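Side-chain contact in translation initiation factor eIF-2B (Pyrococcus horikoshii, PDB 1VB5), which probably takes part, as the regulatory subunit of archaeal factor 2B, in the exchange of GDP for GTP on initiation factor 2: residues B[50-55]-B[72-77]. Residues are numbered along the deposited sequence; the frame is centred on the assembly and turned at random.
Sequences ELREEV and IPVTNR
Arg52 reaches from helix 41-58 to the backbone carbonyl of Ile72, a worked example of an arginine holding the chain where it leaves a helix. Its CB starts out alongside the other segment rather than at it, and CG is swung to a chi1 of -94°, off the usual staggered positions. From there the chain runs extended from CG to NE, so that CB, CG and CD act as a spacer and the contact is made by the guanidinium. Arg52 NE gives a weak hydrogen bond to Ile72 O, 3.4 Å away and bent to 133° at the hydrogen; a second weak bond goes from the same NE to Ala69 O, within helix 63-71. Arg52 NH2 provides the stronger link, 2.9 Å from Ile72 O, with the acceptor at the edge of the guanidinium, near its plane, and the donor tilted from the plane of the carbonyl.

Ile72 is the first residue past helix 63-71 to abandon helical backbone angles, and the carbonyls of Ala69 and Ile72 take the guanidinium's N-H groups at the C-terminal end of that helix, where its positive charge would probably suit the helix dipole. The helices concerned belong to the helical part of an eIF-2B alpha/beta/delta family subunit, and the loop continues through an ST turn at Thr75 into helix 78-106.

At the centre of the guanidinium, Arg52 CZ lies 3.6 Å from Val74 CG2, a methyl standing over one face while the two side chains cross at about a right angle. Arg52 NH1 also lies 3.6 Å from Val74 CG2. A leucine in place of Arg52 would probably leave Ile72 O without both donors and Val74 CG2 without the flat surface it rests on. The side chain of Ile72 sets out toward helix 41-58, but its end packs on Phe32, Ile48 and Leu81.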
loop_
_atom_site.group_PDB
_atom_site.type_symbol
_atom_site.label_atom_id
_atom_site.label_comp_id
_atom_site.label_asym_id
_atom_site.label_seq_id
_atom_site.Cartn_x
_atom_site.Cartn_y
_atom_site.Cartn_z
ATOM N N GLU B 50 27.644 -26.786 4.243
ATOM C CA GLU B 50 26.436 -26.916 3.447
ATOM C C GLU B 50 25.245 -26.242 4.122
ATOM O O GLU B 50 24.453 -25.574 3.460
ATOM C CB GLU B 50 26.125 -28.397 3.193
ATOM C CG GLU B 50 24.925 -28.626 2.281
ATOM C CD GLU B 50 24.778 -30.076 1.849
ATOM O OE1 GLU B 50 24.582 -30.946 2.725
ATOM O OE2 GLU B 50 24.858 -30.344 0.629
ATOM N N LEU B 51 25.118 -26.415 5.435
ATOM C CA LEU B 51 24.012 -25.805 6.162
ATOM C C LEU B 51 24.155 -24.284 6.151
ATOM O O LEU B 51 23.161 -23.563 6.098
ATOM C CB LEU B 51 23.953 -26.324 7.603
ATOM C CG LEU B 51 22.746 -25.837 8.412
ATOM C CD1 LEU B 51 21.462 -26.136 7.648
ATOM C CD2 LEU B 51 22.725 -26.513 9.775
ATOM N N ARG B 52 25.394 -23.801 6.206
ATOM C CA ARG B 52 25.655 -22.366 6.167
ATOM C C ARG B 52 24.976 -21.781 4.932
ATOM O O ARG B 52 24.331 -20.732 4.991
ATOM C CB ARG B 52 27.156 -22.093 6.065
ATOM C CG ARG B 52 27.874 -21.861 7.379
ATOM C CD ARG B 52 29.318 -21.465 7.112
ATOM N NE ARG B 52 29.999 -21.021 8.324
ATOM C CZ ARG B 52 31.243 -20.550 8.352
ATOM N NH1 ARG B 52 31.949 -20.460 7.233
ATOM N NH2 ARG B 52 31.782 -20.173 9.504
ATOM N N GLU B 53 25.132 -22.482 3.813
ATOM C CA GLU B 53 24.571 -22.051 2.543
ATOM C C GLU B 53 23.055 -22.199 2.470
ATOM O O GLU B 53 22.361 -21.278 2.045
ATOM C CB GLU B 53 25.235 -22.831 1.411
ATOM C CG GLU B 53 24.978 -22.269 0.033
ATOM C CD GLU B 53 26.013 -22.730 -0.973
ATOM O OE1 GLU B 53 25.876 -22.392 -2.170
ATOM O OE2 GLU B 53 26.968 -23.426 -0.561
ATOM N N GLU B 54 22.540 -23.350 2.891
ATOM C CA GLU B 54 21.102 -23.594 2.859
ATOM C C GLU B 54 20.324 -22.637 3.758
ATOM O O GLU B 54 19.228 -22.205 3.410
ATOM C CB GLU B 54 20.800 -25.038 3.272
ATOM C CG GLU B 54 21.405 -26.081 2.348
ATOM C CD GLU B 54 21.020 -25.866 0.897
ATOM O OE1 GLU B 54 19.807 -25.849 0.597
ATOM O OE2 GLU B 54 21.932 -25.711 0.057
ATOM N N VAL B 55 20.891 -22.316 4.917
ATOM C CA VAL B 55 20.242 -21.413 5.859
ATOM C C VAL B 55 20.086 -20.019 5.259
ATOM O O VAL B 55 19.046 -19.384 5.407
ATOM C CB VAL B 55 21.048 -21.312 7.172
ATOM C CG1 VAL B 55 20.427 -20.279 8.089
ATOM C CG2 VAL B 55 21.074 -22.664 7.864
ATOM N N ILE B 72 28.538 -19.603 13.380
ATOM C CA ILE B 72 28.792 -21.024 13.584
ATOM C C ILE B 72 30.106 -21.387 12.903
ATOM O O ILE B 72 30.239 -21.278 11.689
ATOM C CB ILE B 72 27.639 -21.894 13.016
ATOM C CG1 ILE B 72 26.470 -21.932 14.006
ATOM C CG2 ILE B 72 28.118 -23.324 12.793
ATOM C CD1 ILE B 72 26.033 -20.595 14.521
ATOM N N PRO B 73 31.101 -21.821 13.689
ATOM C CA PRO B 73 32.410 -22.192 13.149
ATOM C C PRO B 73 32.414 -23.508 12.391
ATOM O O PRO B 73 31.624 -24.406 12.683
ATOM C CB PRO B 73 33.281 -22.262 14.396
ATOM C CG PRO B 73 32.328 -22.822 15.407
ATOM C CD PRO B 73 31.072 -21.998 15.153
ATOM N N VAL B 74 33.300 -23.610 11.407
ATOM C CA VAL B 74 33.441 -24.837 10.641
ATOM C C VAL B 74 34.411 -25.650 11.495
ATOM O O VAL B 74 35.628 -25.459 11.434
ATOM C CB VAL B 74 34.050 -24.566 9.251
ATOM C CG1 VAL B 74 34.282 -25.879 8.519
ATOM C CG2 VAL B 74 33.116 -23.673 8.441
ATOM N N THR B 75 33.856 -26.536 12.313
ATOM C CA THR B 75 34.650 -27.354 13.222
ATOM C C THR B 75 34.160 -28.796 13.230
ATOM O O THR B 75 33.073 -29.094 12.731
ATOM C CB THR B 75 34.546 -26.795 14.654
ATOM O OG1 THR B 75 35.345 -27.579 15.547
ATOM C CG2 THR B 75 33.100 -26.829 15.120
ATOM N N ASN B 76 34.968 -29.689 13.795
ATOM C CA ASN B 76 34.593 -31.097 13.894
ATOM C C ASN B 76 34.202 -31.403 15.335
ATOM O O ASN B 76 33.948 -32.555 15.689
ATOM C CB ASN B 76 35.750 -32.012 13.469
ATOM C CG ASN B 76 37.038 -31.722 14.225
ATOM O OD1 ASN B 76 37.031 -31.505 15.439
ATOM N ND2 ASN B 76 38.155 -31.729 13.506
ATOM N N ARG B 77 34.153 -30.361 16.159
ATOM C CA ARG B 77 33.797 -30.502 17.564
ATOM C C ARG B 77 32.309 -30.313 17.860
ATOM O O ARG B 77 31.794 -29.195 17.862
ATOM C CB ARG B 77 34.605 -29.522 18.417
ATOM C CG ARG B 77 36.039 -29.946 18.648
ATOM C CD ARG B 77 36.431 -29.661 20.088
ATOM N NE ARG B 77 37.025 -28.343 20.248
ATOM C CZ ARG B 77 37.077 -27.685 21.398
ATOM N NH1 ARG B 77 36.565 -28.214 22.499
ATOM N NH2 ARG B 77 37.644 -26.490 21.447
#